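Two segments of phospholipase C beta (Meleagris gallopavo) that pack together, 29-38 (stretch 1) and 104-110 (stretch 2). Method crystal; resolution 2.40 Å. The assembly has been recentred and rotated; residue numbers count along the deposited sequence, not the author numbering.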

# COMPACT_ATOMS: atom_id res chain seq x y z
N LEU A 29 -10.90 16.05 -0.53
CA LEU A 29 -9.55 16.17 0.00
C LEU A 29 -8.46 16.25 -1.07
O LEU A 29 -7.54 17.07 -0.95
CB LEU A 29 -9.24 15.00 0.95
CG LEU A 29 -10.02 14.94 2.27
CD1 LEU A 29 -11.51 14.78 1.98
CD2 LEU A 29 -9.51 13.77 3.10
N PHE A 30 -8.55 15.43 -2.11
CA PHE A 30 -7.53 15.47 -3.14
C PHE A 30 -7.56 16.80 -3.88
O PHE A 30 -6.52 17.43 -4.08
CB PHE A 30 -7.71 14.35 -4.17
CG PHE A 30 -6.58 14.26 -5.16
CD1 PHE A 30 -5.32 13.83 -4.77
CD2 PHE A 30 -6.77 14.67 -6.48
CE1 PHE A 30 -4.26 13.81 -5.67
CE2 PHE A 30 -5.71 14.66 -7.39
CZ PHE A 30 -4.45 14.22 -6.99
N LEU A 31 -8.75 17.23 -4.28
CA LEU A 31 -8.84 18.50 -4.98
C LEU A 31 -8.42 19.69 -4.12
O LEU A 31 -7.86 20.65 -4.64
CB LEU A 31 -10.24 18.72 -5.57
CG LEU A 31 -10.56 17.92 -6.85
CD1 LEU A 31 -11.93 18.33 -7.39
CD2 LEU A 31 -9.50 18.19 -7.90
N LYS A 32 -8.67 19.64 -2.81
CA LYS A 32 -8.27 20.77 -1.98
C LYS A 32 -6.75 20.85 -1.98
O LYS A 32 -6.19 21.95 -2.07
CB LYS A 32 -8.78 20.65 -0.54
CG LYS A 32 -8.05 19.64 0.33
CD LYS A 32 -8.44 19.80 1.79
CE LYS A 32 -9.95 19.70 1.99
NZ LYS A 32 -10.36 19.86 3.42
N LEU A 33 -6.09 19.70 -1.88
CA LEU A 33 -4.64 19.67 -1.90
C LEU A 33 -4.13 20.31 -3.17
O LEU A 33 -3.21 21.13 -3.14
CB LEU A 33 -4.11 18.24 -1.81
CG LEU A 33 -2.59 18.11 -2.02
CD1 LEU A 33 -1.84 18.86 -0.93
CD2 LEU A 33 -2.22 16.64 -2.03
N LEU A 34 -4.71 19.94 -4.31
CA LEU A 34 -4.29 20.51 -5.58
C LEU A 34 -4.41 22.02 -5.50
O LEU A 34 -3.56 22.75 -6.02
CB LEU A 34 -5.13 19.97 -6.74
CG LEU A 34 -4.94 18.50 -7.14
CD1 LEU A 34 -5.77 18.18 -8.39
CD2 LEU A 34 -3.46 18.24 -7.43
N LYS A 35 -5.47 22.50 -4.86
CA LYS A 35 -5.68 23.93 -4.71
C LYS A 35 -4.62 24.54 -3.82
O LYS A 35 -4.10 25.61 -4.11
CB LYS A 35 -7.06 24.24 -4.15
CG LYS A 35 -8.20 24.02 -5.12
CD LYS A 35 -9.50 24.61 -4.59
CE LYS A 35 -10.64 24.43 -5.58
NZ LYS A 35 -10.92 22.98 -5.85
N LYS A 36 -4.29 23.85 -2.73
CA LYS A 36 -3.27 24.37 -1.83
C LYS A 36 -1.93 24.44 -2.54
O LYS A 36 -1.26 25.47 -2.53
CB LYS A 36 -3.13 23.50 -0.59
CG LYS A 36 -2.02 23.99 0.33
CD LYS A 36 -1.98 23.27 1.66
CE LYS A 36 -0.91 23.88 2.55
NZ LYS A 36 -0.80 23.23 3.88
N GLN A 37 -1.55 23.33 -3.17
CA GLN A 37 -0.28 23.27 -3.88
C GLN A 37 -0.18 24.38 -4.91
O GLN A 37 0.91 24.89 -5.17
CB GLN A 37 -0.11 21.91 -4.56
CG GLN A 37 -0.17 20.72 -3.60
CD GLN A 37 0.15 19.40 -4.28
OE1 GLN A 37 -0.40 19.08 -5.33
NE2 GLN A 37 1.02 18.62 -3.65
N GLU A 38 -1.30 24.76 -5.52
CA GLU A 38 -1.26 25.81 -6.53
C GLU A 38 -1.11 27.18 -5.87
O GLU A 38 -0.68 28.14 -6.51
CB GLU A 38 -2.52 25.78 -7.40
CG GLU A 38 -2.48 26.81 -8.53
CD GLU A 38 -1.19 26.74 -9.34
OE1 GLU A 38 -0.92 25.68 -9.94
OE2 GLU A 38 -0.45 27.75 -9.37
N GLN A 104 7.87 18.01 -5.17
CA GLN A 104 7.42 17.85 -3.79
C GLN A 104 5.90 17.68 -3.84
O GLN A 104 5.33 16.89 -3.09
CB GLN A 104 7.77 19.09 -2.96
CG GLN A 104 8.01 18.85 -1.48
CD GLN A 104 7.06 17.84 -0.88
OE1 GLN A 104 7.18 16.63 -1.12
NE2 GLN A 104 6.08 18.31 -0.10
N HIS A 105 5.24 18.42 -4.74
CA HIS A 105 3.79 18.31 -4.89
C HIS A 105 3.45 16.92 -5.43
O HIS A 105 2.43 16.32 -5.06
CB HIS A 105 3.24 19.36 -5.86
CG HIS A 105 3.31 20.77 -5.36
ND1 HIS A 105 2.99 21.13 -4.07
CD2 HIS A 105 3.58 21.93 -6.01
CE1 HIS A 105 3.06 22.44 -3.94
NE2 HIS A 105 3.42 22.95 -5.11
N ALA A 106 4.31 16.40 -6.30
CA ALA A 106 4.11 15.07 -6.86
C ALA A 106 4.12 14.03 -5.72
O ALA A 106 3.27 13.14 -5.67
CB ALA A 106 5.19 14.76 -7.90
N THR A 107 5.08 14.15 -4.81
CA THR A 107 5.14 13.22 -3.69
C THR A 107 3.96 13.40 -2.73
O THR A 107 3.58 12.49 -2.00
CB THR A 107 6.49 13.38 -2.92
OG1 THR A 107 7.57 12.97 -3.76
CG2 THR A 107 6.49 12.55 -1.65
N GLU A 108 3.35 14.59 -2.75
CA GLU A 108 2.22 14.85 -1.86
C GLU A 108 0.93 14.26 -2.40
O GLU A 108 0.10 13.80 -1.63
CB GLU A 108 2.03 16.37 -1.67
CG GLU A 108 3.22 17.09 -1.04
CD GLU A 108 3.03 18.60 -0.96
OE1 GLU A 108 2.83 19.23 -2.02
OE2 GLU A 108 3.08 19.15 0.15
N GLN A 109 0.75 14.29 -3.71
CA GLN A 109 -0.45 13.75 -4.32
C GLN A 109 -0.46 12.23 -4.15
O GLN A 109 -1.47 11.64 -3.77
CB GLN A 109 -0.51 14.13 -5.80
CG GLN A 109 -0.41 15.64 -6.03
CD GLN A 109 -0.57 16.05 -7.49
OE1 GLN A 109 -0.35 17.21 -7.84
NE2 GLN A 109 -0.97 15.10 -8.34
N THR A 110 0.68 11.60 -4.41
CA THR A 110 0.78 10.16 -4.25
C THR A 110 0.40 9.77 -2.84
O THR A 110 -0.44 8.89 -2.63
CB THR A 110 2.20 9.64 -4.57
OG1 THR A 110 2.45 9.78 -5.97
CG2 THR A 110 2.36 8.18 -4.18

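How do the two helices meet at the start of stretch 2? They run nearly antiparallel, at 168°, with axes 10.7 Å apart at closest approach, so His105 lies beside Gln37 and Gln109 beside Phe30. Gln104 makes no contact across the gap. The buried His105 offers one ring face to Gln37, whose CB sits 3.4 Å from the ring centroid in a CH-pi contact. Backbone serves as well: Gln37 NE2 donates to His105 O at 3.0 Å, an oxygen that also accepts from Gln109 N within its own helix.

What happens to Ala106 and Thr107? Their CA-to-CB bonds point away from stretch 1, and neither residue touches it. The helical turn then brings Glu108 back to the contact.

Why does a carboxylate suit Glu108? Its CA-to-CB bond points toward stretch 1, and two donors converge on one oxygen: Gln37 NE2 lies 2.5 Å from Glu108 OE1, a very short hydrogen bond, while His105 ND1 donates to Glu108 OE1 over 2.8 Å. The amide nitrogen of Gln37 thus bonds both to the backbone of His105 and to this acid, a role suited to a buried glutamine with 100 Å² covered by stretch 2. Nearby, Leu33 adds a nonpolar contact, its CD2 4.3 Å from Glu108 CB.

What closes the contact at Gln109? Gln109 CB lies 3.8 Å from Phe30 CE1, at the edge of the ring and near its plane, and the backbone Gln109 CA lies 4.1 Å from Leu33 CD2. The CA-to-CB bond of Phe30 points sideways, but the length of the side chain carries the ring end closer to stretch 2. Thr110 then turns its CA-to-CB bond away. In all, the pairing buries 349 Å², combining a compact polar cluster around Gln37 with nonpolar packing around Gln109.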